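Local coordinates for protein 6-phospho-alpha-glucosidase (Merdibacter massiliensis, PDB 6VC6) that probably hydrolyses 6-phospho-alpha-glucosides to release glucose 6-phosphate, using bound NAD and a manganese ion as a family 4 glycosidase, at residues 397-410 / 426-440. Sequence-based numbering, arbitrary orientation.
Sequences AYYEHSYQKALEAF and LDAMIEVNKGMWPEL
Tyr-403 OH donates to Asp-427 OD1 over 2.7 Å, meeting the syn side of the carboxylate though tilted out of its plane. With CG anti to the backbone N (chi1 178°), the tyrosine reaches across to helix 426-432 and ends at the exposed aspartate. A second, weak polar link runs from His-401 ND1 to Glu-439 O at 3.3 Å, bent to 129° at the hydrogen; His-401 CA also approaches that oxygen, so one carbonyl meets both the ring edge and the backbone of this positive-phi residue. His-401 and Tyr-403 both form backbone hydrogen bonds with Lys-441, extending the link along the C-terminal tail.

Leu-426 CD2 makes a CH-pi contact over one face of the Tyr-403 ring, 4.0 Å from its centroid, while Ile-430 CD1 abuts the ring edge at CE2 (3.6 Å). A leucine in place of Tyr-403 would probably leave Asp-427 without its hydroxyl donor and deprive the Leu-426 methyl of its aromatic cover. Leu-426 is a knob in a hole formed by Tyr-403, Ala-406, Leu-407 and Phe-410; its CB lies over a face of the Phe-410 ring, 4.2 Å from CD2. Leu-440 continues the apolar layer, its CD1 lying 4.0 Å from Ala-406 CB, and Pro-438 CG meets the edge of the Tyr-398 ring at CD1 (3.7 Å).

The axes of segments 403-410 and 426-432 run at 125° and approach to 11.5 Å at their closest, a gap spanned chiefly by Tyr-403, Phe-410 and Leu-426. This is a single knob-into-hole contact between two obliquely crossing, successive helices near the C-terminus, 403-412 and 419-432, with the tail 438-440 returning over the junction of helices 378-400 and 403-412.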
# COMPACT_ATOMS: atom_id res chain seq x y z
N ALA A 397 21.05 4.82 -1.11
CA ALA A 397 21.42 5.95 -0.26
C ALA A 397 21.15 5.65 1.20
O ALA A 397 21.88 6.14 2.08
CB ALA A 397 20.65 7.20 -0.70
N TYR A 398 20.12 4.85 1.50
CA TYR A 398 19.85 4.48 2.88
C TYR A 398 20.96 3.61 3.45
O TYR A 398 21.42 3.83 4.58
CB TYR A 398 18.50 3.75 2.97
CG TYR A 398 18.33 2.97 4.25
CD1 TYR A 398 18.00 3.60 5.44
CD2 TYR A 398 18.51 1.59 4.28
CE1 TYR A 398 17.84 2.89 6.62
CE2 TYR A 398 18.36 0.87 5.44
CZ TYR A 398 18.03 1.52 6.61
OH TYR A 398 17.87 0.81 7.78
N TYR A 399 21.42 2.62 2.68
CA TYR A 399 22.43 1.69 3.17
C TYR A 399 23.82 2.30 3.17
O TYR A 399 24.63 1.98 4.04
CB TYR A 399 22.41 0.41 2.34
CG TYR A 399 21.38 -0.60 2.78
CD1 TYR A 399 21.57 -1.36 3.93
CD2 TYR A 399 20.21 -0.79 2.05
CE1 TYR A 399 20.63 -2.28 4.34
CE2 TYR A 399 19.27 -1.71 2.46
CZ TYR A 399 19.48 -2.45 3.60
OH TYR A 399 18.54 -3.37 4.00
N GLU A 400 24.13 3.17 2.21
CA GLU A 400 25.46 3.72 2.06
C GLU A 400 25.63 5.10 2.69
O GLU A 400 26.74 5.63 2.69
CB GLU A 400 25.83 3.80 0.57
CG GLU A 400 25.96 2.45 -0.11
CD GLU A 400 26.17 2.57 -1.61
OE1 GLU A 400 25.66 1.72 -2.35
OE2 GLU A 400 26.85 3.53 -2.03
N HIS A 401 24.55 5.67 3.24
CA HIS A 401 24.58 7.04 3.77
C HIS A 401 25.11 8.01 2.72
O HIS A 401 25.94 8.88 3.00
CB HIS A 401 25.40 7.12 5.05
CG HIS A 401 24.88 6.27 6.17
ND1 HIS A 401 23.55 6.26 6.53
CD2 HIS A 401 25.51 5.42 7.01
CE1 HIS A 401 23.38 5.43 7.54
NE2 HIS A 401 24.55 4.90 7.85
N SER A 402 24.62 7.87 1.49
CA SER A 402 25.18 8.55 0.32
C SER A 402 24.20 9.60 -0.17
O SER A 402 23.12 9.27 -0.68
CB SER A 402 25.50 7.54 -0.78
OG SER A 402 25.97 8.19 -1.95
N TYR A 403 24.59 10.87 -0.04
CA TYR A 403 23.84 11.95 -0.68
C TYR A 403 23.83 11.78 -2.19
O TYR A 403 22.83 12.07 -2.86
CB TYR A 403 24.44 13.30 -0.29
CG TYR A 403 23.77 14.51 -0.92
CD1 TYR A 403 24.12 14.94 -2.19
CD2 TYR A 403 22.81 15.24 -0.22
CE1 TYR A 403 23.52 16.05 -2.76
CE2 TYR A 403 22.20 16.35 -0.79
CZ TYR A 403 22.56 16.75 -2.06
OH TYR A 403 21.96 17.85 -2.62
N GLN A 404 24.94 11.29 -2.75
CA GLN A 404 25.05 11.15 -4.20
C GLN A 404 24.05 10.13 -4.73
O GLN A 404 23.48 10.32 -5.81
CB GLN A 404 26.48 10.75 -4.57
CG GLN A 404 26.71 10.58 -6.06
CD GLN A 404 26.51 11.87 -6.84
OE1 GLN A 404 26.86 12.95 -6.37
NE2 GLN A 404 25.93 11.76 -8.03
N LYS A 405 23.83 9.04 -3.99
CA LYS A 405 22.85 8.05 -4.42
C LYS A 405 21.44 8.63 -4.39
O LYS A 405 20.62 8.35 -5.28
CB LYS A 405 22.93 6.81 -3.54
CG LYS A 405 24.07 5.87 -3.90
CD LYS A 405 23.98 5.43 -5.35
CE LYS A 405 25.17 4.56 -5.74
NZ LYS A 405 24.88 3.11 -5.55
N ALA A 406 21.13 9.45 -3.38
CA ALA A 406 19.81 10.07 -3.31
C ALA A 406 19.61 11.06 -4.45
O ALA A 406 18.51 11.16 -5.00
CB ALA A 406 19.63 10.75 -1.96
N LEU A 407 20.66 11.81 -4.81
CA LEU A 407 20.55 12.76 -5.91
C LEU A 407 20.29 12.05 -7.23
O LEU A 407 19.48 12.51 -8.04
CB LEU A 407 21.82 13.61 -5.99
CG LEU A 407 21.90 14.59 -7.16
CD1 LEU A 407 20.83 15.66 -7.04
CD2 LEU A 407 23.28 15.21 -7.25
N GLU A 408 20.97 10.92 -7.46
CA GLU A 408 20.75 10.17 -8.69
C GLU A 408 19.36 9.55 -8.72
O GLU A 408 18.73 9.46 -9.78
CB GLU A 408 21.83 9.10 -8.85
CG GLU A 408 23.23 9.67 -9.06
CD GLU A 408 24.32 8.63 -8.92
OE1 GLU A 408 23.99 7.45 -8.70
OE2 GLU A 408 25.51 8.99 -9.03
N ALA A 409 18.87 9.10 -7.56
CA ALA A 409 17.51 8.56 -7.49
C ALA A 409 16.48 9.64 -7.79
O ALA A 409 15.50 9.40 -8.51
CB ALA A 409 17.26 7.94 -6.12
N PHE A 410 16.67 10.84 -7.24
CA PHE A 410 15.75 11.94 -7.51
C PHE A 410 15.82 12.37 -8.97
O PHE A 410 14.78 12.58 -9.61
CB PHE A 410 16.07 13.13 -6.60
CG PHE A 410 15.40 13.06 -5.25
CD1 PHE A 410 15.54 11.94 -4.45
CD2 PHE A 410 14.64 14.12 -4.79
CE1 PHE A 410 14.92 11.88 -3.21
CE2 PHE A 410 14.02 14.07 -3.55
CZ PHE A 410 14.17 12.95 -2.76
N LEU A 426 15.79 17.76 -2.93
CA LEU A 426 16.46 16.89 -1.97
C LEU A 426 16.99 17.68 -0.78
O LEU A 426 16.88 17.23 0.37
CB LEU A 426 17.60 16.14 -2.66
CG LEU A 426 18.52 15.27 -1.79
CD1 LEU A 426 17.71 14.28 -0.97
CD2 LEU A 426 19.54 14.55 -2.66
N ASP A 427 17.56 18.86 -1.03
CA ASP A 427 18.06 19.69 0.07
C ASP A 427 16.92 20.14 0.97
O ASP A 427 17.07 20.20 2.20
CB ASP A 427 18.82 20.89 -0.48
CG ASP A 427 20.17 20.51 -1.05
OD1 ASP A 427 20.58 19.34 -0.90
OD2 ASP A 427 20.83 21.38 -1.66
N ALA A 428 15.76 20.46 0.39
CA ALA A 428 14.61 20.86 1.19
C ALA A 428 14.08 19.69 2.02
O ALA A 428 13.60 19.90 3.14
CB ALA A 428 13.51 21.42 0.30
N MSE A 429 14.15 18.48 1.49
CA MSE A 429 13.66 17.30 2.19
C MSE A 429 14.56 16.93 3.37
O MSE A 429 14.08 16.52 4.43
CB MSE A 429 13.55 16.11 1.23
CG MSE A 429 12.64 16.34 0.04
SE MSE A 429 10.78 15.86 0.34
CE MSE A 429 10.18 17.51 1.16
N ILE A 430 15.87 17.08 3.16
CA ILE A 430 16.84 16.74 4.20
C ILE A 430 16.60 17.57 5.45
O ILE A 430 16.73 17.09 6.58
CB ILE A 430 18.28 16.91 3.67
CG1 ILE A 430 18.62 15.81 2.67
CG2 ILE A 430 19.29 16.92 4.81
CD1 ILE A 430 19.96 15.99 2.00
N GLU A 431 16.21 18.84 5.27
CA GLU A 431 16.04 19.74 6.41
C GLU A 431 14.83 19.35 7.25
O GLU A 431 14.92 19.24 8.47
CB GLU A 431 15.93 21.18 5.92
CG GLU A 431 16.47 22.22 6.89
CD GLU A 431 17.98 22.18 7.03
OE1 GLU A 431 18.49 22.71 8.04
OE2 GLU A 431 18.65 21.60 6.15
N VAL A 432 13.68 19.15 6.60
CA VAL A 432 12.46 18.85 7.34
C VAL A 432 12.45 17.42 7.88
O VAL A 432 11.75 17.14 8.86
CB VAL A 432 11.21 19.10 6.47
CG1 VAL A 432 10.92 20.59 6.39
CG2 VAL A 432 11.40 18.51 5.09
N ASN A 433 13.20 16.51 7.25
CA ASN A 433 13.29 15.12 7.70
C ASN A 433 14.52 14.88 8.57
O ASN A 433 15.13 13.81 8.50
CB ASN A 433 13.31 14.18 6.49
CG ASN A 433 11.95 14.04 5.84
OD1 ASN A 433 11.14 13.21 6.25
ND2 ASN A 433 11.71 14.83 4.81
N LYS A 434 14.89 15.86 9.40
CA LYS A 434 16.20 15.85 10.04
C LYS A 434 16.40 14.61 10.91
O LYS A 434 17.43 13.93 10.81
CB LYS A 434 16.39 17.11 10.88
CG LYS A 434 17.84 17.43 11.18
CD LYS A 434 18.39 18.45 10.20
CE LYS A 434 18.21 19.86 10.75
NZ LYS A 434 18.10 20.86 9.67
N GLY A 435 15.43 14.30 11.76
CA GLY A 435 15.60 13.19 12.68
C GLY A 435 14.87 11.92 12.28
O GLY A 435 14.65 11.04 13.11
N MSE A 436 14.51 11.81 11.00
CA MSE A 436 13.72 10.68 10.54
C MSE A 436 14.35 9.96 9.35
O MSE A 436 13.94 8.86 8.99
CB MSE A 436 12.31 11.14 10.18
CG MSE A 436 11.50 11.64 11.37
SE MSE A 436 10.07 12.86 10.85
CE MSE A 436 11.13 14.46 10.55
N TRP A 437 15.33 10.59 8.74
CA TRP A 437 16.05 10.05 7.59
C TRP A 437 17.37 9.44 8.03
O TRP A 437 17.88 9.74 9.12
CB TRP A 437 16.32 11.15 6.56
CG TRP A 437 15.25 11.33 5.54
CD1 TRP A 437 13.95 10.92 5.62
CD2 TRP A 437 15.39 11.97 4.26
NE1 TRP A 437 13.27 11.27 4.48
CE2 TRP A 437 14.13 11.92 3.63
CE3 TRP A 437 16.45 12.59 3.60
CZ2 TRP A 437 13.92 12.45 2.36
CZ3 TRP A 437 16.24 13.12 2.35
CH2 TRP A 437 14.98 13.05 1.74
N PRO A 438 17.96 8.57 7.22
CA PRO A 438 19.37 8.23 7.42
C PRO A 438 20.24 9.41 7.04
O PRO A 438 19.84 10.31 6.29
CB PRO A 438 19.59 7.04 6.47
CG PRO A 438 18.58 7.25 5.39
CD PRO A 438 17.37 7.84 6.08
N GLU A 439 21.46 9.42 7.57
CA GLU A 439 22.41 10.46 7.21
C GLU A 439 22.77 10.34 5.74
O GLU A 439 22.91 9.23 5.21
CB GLU A 439 23.66 10.38 8.08
CG GLU A 439 24.05 11.68 8.75
CD GLU A 439 25.42 11.62 9.40
OE1 GLU A 439 26.42 11.52 8.66
OE2 GLU A 439 25.50 11.66 10.64
N LEU A 440 22.90 11.48 5.07
CA LEU A 440 23.25 11.53 3.65
C LEU A 440 24.50 12.39 3.51
O LEU A 440 24.42 13.62 3.53
CB LEU A 440 22.09 12.07 2.81
CG LEU A 440 20.82 11.23 2.78
CD1 LEU A 440 19.79 11.85 1.85
CD2 LEU A 440 21.12 9.80 2.37